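PDB 5T1Q: N-acetylmuramoyl-L-alanine amidase domain-containing protein SAOUHSC_02979 from Staphylococcus aureus, which probably hydrolyses amide bonds of the bacterial cell wall as a secreted amidase, this chain carrying its glucosaminidase-like and C-terminal CHAP domains. Local coordinates for residues A[270-275]-A[280-285]. Residues are numbered along the deposited sequence; the frame is centred on the assembly and turned at random.
With NA (sodium ion), chain E.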
ATOM      1  N   GLY A 270      -4.377   5.419 -19.810  1.00 24.64           N
ATOM      2  CA  GLY A 270      -3.163   5.077 -19.092  1.00 24.19           C
ATOM      3  C   GLY A 270      -1.894   5.684 -19.639  1.00 23.62           C
ATOM      4  O   GLY A 270      -0.809   5.420 -19.093  1.00 23.39           O
ATOM      5  N   ASP A 271      -2.025   6.517 -20.681  1.00 23.04           N
ATOM      6  CA  ASP A 271      -0.892   7.126 -21.364  1.00 22.95           C
ATOM      7  C   ASP A 271      -0.681   8.612 -21.019  1.00 22.04           C
ATOM      8  O   ASP A 271       0.030   9.322 -21.740  1.00 21.87           O
ATOM      9  CB  ASP A 271      -1.061   6.971 -22.893  1.00 23.78           C
ATOM     10  CG  ASP A 271      -2.099   7.972 -23.515  1.00 24.02           C
ATOM     11  OD1 ASP A 271      -3.042   8.439 -22.820  1.00 23.63           O
ATOM     12  OD2 ASP A 271      -1.961   8.298 -24.714  1.00 24.32           O
ATOM     13  N   LEU A 272      -1.277   9.087 -19.928  1.00 21.43           N
ATOM     14  CA  LEU A 272      -1.147  10.502 -19.582  1.00 21.10           C
ATOM     15  C   LEU A 272       0.181  10.857 -18.891  1.00 21.22           C
ATOM     16  O   LEU A 272       0.462  12.035 -18.678  1.00 21.57           O
ATOM     17  CB  LEU A 272      -2.351  10.974 -18.756  1.00 20.17           C
ATOM     18  CG  LEU A 272      -3.743  10.842 -19.412  1.00 20.30           C
ATOM     19  CD1 LEU A 272      -4.800  11.371 -18.479  1.00 19.42           C
ATOM     20  CD2 LEU A 272      -3.874  11.543 -20.751  1.00 20.89           C
ATOM     21  N   GLY A 273       0.987   9.852 -18.547  1.00 21.80           N
ATOM     22  CA  GLY A 273       2.297  10.083 -17.919  1.00 22.14           C
ATOM     23  C   GLY A 273       2.220  10.620 -16.492  1.00 21.64           C
ATOM     24  O   GLY A 273       1.256  10.351 -15.765  1.00 21.17           O
ATOM     25  N   ASP A 274       3.253  11.355 -16.077  1.00 22.11           N
ATOM     26  CA  ASP A 274       3.274  11.950 -14.735  1.00 22.33           C
ATOM     27  C   ASP A 274       2.136  12.946 -14.578  1.00 20.94           C
ATOM     28  O   ASP A 274       1.677  13.532 -15.552  1.00 20.11           O
ATOM     29  CB  ASP A 274       4.601  12.634 -14.455  1.00 24.15           C
ATOM     30  CG  ASP A 274       5.784  11.683 -14.575  1.00 26.46           C
ATOM     31  OD1 ASP A 274       5.628  10.468 -14.299  1.00 27.53           O
ATOM     32  OD2 ASP A 274       6.862  12.159 -14.955  1.00 28.68           O
ATOM     33  N   ALA A 275       1.742  13.168 -13.331  1.00 19.76           N
ATOM     34  CA  ALA A 275       0.591  13.992 -13.011  1.00 19.18           C
ATOM     35  C   ALA A 275       0.465  15.331 -13.742  1.00 18.76           C
ATOM     36  O   ALA A 275      -0.594  15.636 -14.271  1.00 17.84           O
ATOM     37  CB  ALA A 275       0.532  14.224 -11.506  1.00 19.41           C
ATOM     38  N   ASN A 280      -2.670  18.762 -20.148  1.00 19.56           N
ATOM     39  CA  ASN A 280      -2.305  19.028 -21.556  1.00 20.55           C
ATOM     40  C   ASN A 280      -2.449  17.752 -22.418  1.00 20.73           C
ATOM     41  O   ASN A 280      -2.934  17.814 -23.530  1.00 21.39           O
ATOM     42  CB  ASN A 280      -0.898  19.628 -21.693  1.00 21.36           C
ATOM     43  CG  ASN A 280       0.125  18.913 -20.842  1.00 21.92           C
ATOM     44  OD1 ASN A 280       0.086  19.006 -19.604  1.00 22.64           O
ATOM     45  ND2 ASN A 280       1.047  18.211 -21.473  1.00 22.27           N
ATOM     46  N   ARG A 281      -2.054  16.591 -21.907  1.00 20.22           N
ATOM     47  CA  ARG A 281      -2.240  15.387 -22.697  1.00 20.45           C
ATOM     48  C   ARG A 281      -3.720  15.039 -22.853  1.00 20.18           C
ATOM     49  O   ARG A 281      -4.141  14.675 -23.945  1.00 20.72           O
ATOM     50  CB  ARG A 281      -1.479  14.206 -22.121  1.00 20.78           C
ATOM     51  CG  ARG A 281       0.030  14.332 -22.268  1.00 21.31           C
ATOM     52  CD  ARG A 281       0.716  13.006 -22.012  1.00 21.72           C
ATOM     53  NE  ARG A 281       2.162  13.155 -21.992  1.00 22.37           N
ATOM     54  CZ  ARG A 281       3.023  12.173 -21.762  1.00 23.22           C
ATOM     55  NH1 ARG A 281       2.609  10.911 -21.556  1.00 23.72           N
ATOM     56  NH2 ARG A 281       4.319  12.446 -21.751  1.00 23.91           N
ATOM     57  N   ALA A 282      -4.503  15.160 -21.775  1.00 19.28           N
ATOM     58  CA  ALA A 282      -5.933  14.822 -21.805  1.00 19.38           C
ATOM     59  C   ALA A 282      -6.653  15.692 -22.804  1.00 19.93           C
ATOM     60  O   ALA A 282      -7.484  15.210 -23.570  1.00 19.92           O
ATOM     61  CB  ALA A 282      -6.573  14.973 -20.429  1.00 18.65           C
ATOM     62  N   GLN A 283      -6.328  16.989 -22.761  1.00 20.09           N
ATOM     63  CA  GLN A 283      -6.876  17.994 -23.684  1.00 20.64           C
ATOM     64  C   GLN A 283      -6.593  17.595 -25.136  1.00 20.51           C
ATOM     65  O   GLN A 283      -7.472  17.692 -25.988  1.00 20.86           O
ATOM     66  CB  GLN A 283      -6.260  19.368 -23.360  1.00 21.63           C
ATOM     67  CG  GLN A 283      -6.499  20.502 -24.357  1.00 23.40           C
ATOM     68  CD  GLN A 283      -7.947  20.907 -24.498  1.00 24.66           C
ATOM     69  OE1 GLN A 283      -8.721  20.889 -23.542  1.00 26.06           O
ATOM     70  NE2 GLN A 283      -8.314  21.302 -25.696  1.00 26.35           N
ATOM     71  N   TYR A 284      -5.382  17.126 -25.413  1.00 19.89           N
ATOM     72  CA  TYR A 284      -5.049  16.708 -26.765  1.00 20.44           C
ATOM     73  C   TYR A 284      -5.832  15.442 -27.164  1.00 21.13           C
ATOM     74  O   TYR A 284      -6.274  15.321 -28.305  1.00 21.93           O
ATOM     75  CB  TYR A 284      -3.538  16.485 -26.942  1.00 20.17           C
ATOM     76  CG  TYR A 284      -3.180  16.141 -28.375  1.00 20.65           C
ATOM     77  CD1 TYR A 284      -2.977  17.135 -29.313  1.00 21.02           C
ATOM     78  CD2 TYR A 284      -3.102  14.808 -28.795  1.00 20.86           C
ATOM     79  CE1 TYR A 284      -2.668  16.818 -30.640  1.00 21.99           C
ATOM     80  CE2 TYR A 284      -2.799  14.475 -30.109  1.00 21.67           C
ATOM     81  CZ  TYR A 284      -2.585  15.472 -31.032  1.00 22.31           C
ATOM     82  OH  TYR A 284      -2.288  15.149 -32.342  1.00 23.18           O
ATOM     83  N   ARG A 285      -6.018  14.543 -26.196  1.00 20.85           N
ATOM     84  CA  ARG A 285      -6.699  13.253 -26.393  1.00 21.76           C
ATOM     85  C   ARG A 285      -8.241  13.307 -26.243  1.00 22.63           C
ATOM     86  O   ARG A 285      -8.886  12.315 -25.884  1.00 22.42           O
ATOM     87  CB  ARG A 285      -6.054  12.189 -25.481  1.00 20.84           C
ATOM     88  CG  ARG A 285      -4.620  11.837 -25.891  1.00 20.94           C
ATOM     89  CD  ARG A 285      -3.769  11.382 -24.710  1.00 20.22           C
ATOM     90  NE  ARG A 285      -2.354  11.175 -25.039  1.00 20.49           N
ATOM     91  CZ  ARG A 285      -1.472  12.141 -25.321  1.00 20.43           C
ATOM     92  NH1 ARG A 285      -0.213  11.810 -25.579  1.00 20.79           N
ATOM     93  NH2 ARG A 285      -1.826  13.426 -25.378  1.00 20.21           N
TER
HETATM   94 NA    NA E 701       0.456  20.235 -17.641  1.00 25.76          NA
HETATM   95  O   HOH W   1       2.708  20.160 -17.976  1.00 32.74           O
HETATM   96  O   HOH W   2      -0.000  22.531 -18.690  1.00 36.15           O
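Arg285 NE meets Asp271 OD2 at 2.9 Å in a salt bridge that lies in the guanidinium plane but reaches the carboxylate from above, the two planes standing 62° apart. Ser269 OG hydrogen-bonds the other oxygen, OD1, which probably helps to orient the acid. Arg285 NH2 also reaches Arg281 O (3.0 Å), steeply to its C=O, and so helps fix the rotation of the guanidinium, over which Arg281 CD sits 3.8 Å above the plane. Arg281, extended from CG to NE, runs past Leu272 in the opposite direction until NH1 donates to Asp271 O (3.0 Å); the oxygen lies at the guanidinium edge, in its plane, while NH1 comes from above the carbonyl plane. Gly273, at positive phi (69°), turns the loop without a side chain to obstruct that guanidinium. Beneath the polar layer, Leu272 lays CD2 against Arg281 CB (3.8 Å) and against N and CB of Ala282, whose small side chain leaves room for the leucine. Directly before Arg281, Asn280 OD1 binds sodium beside two waters, the backbone O of His276 and the side chains of Asn279 and Glu302. Asp271 probably offsets the Arg285 charge, while Arg281 gains a backbone acceptor, tying this CHAP-domain loop to the sodium-binding helix.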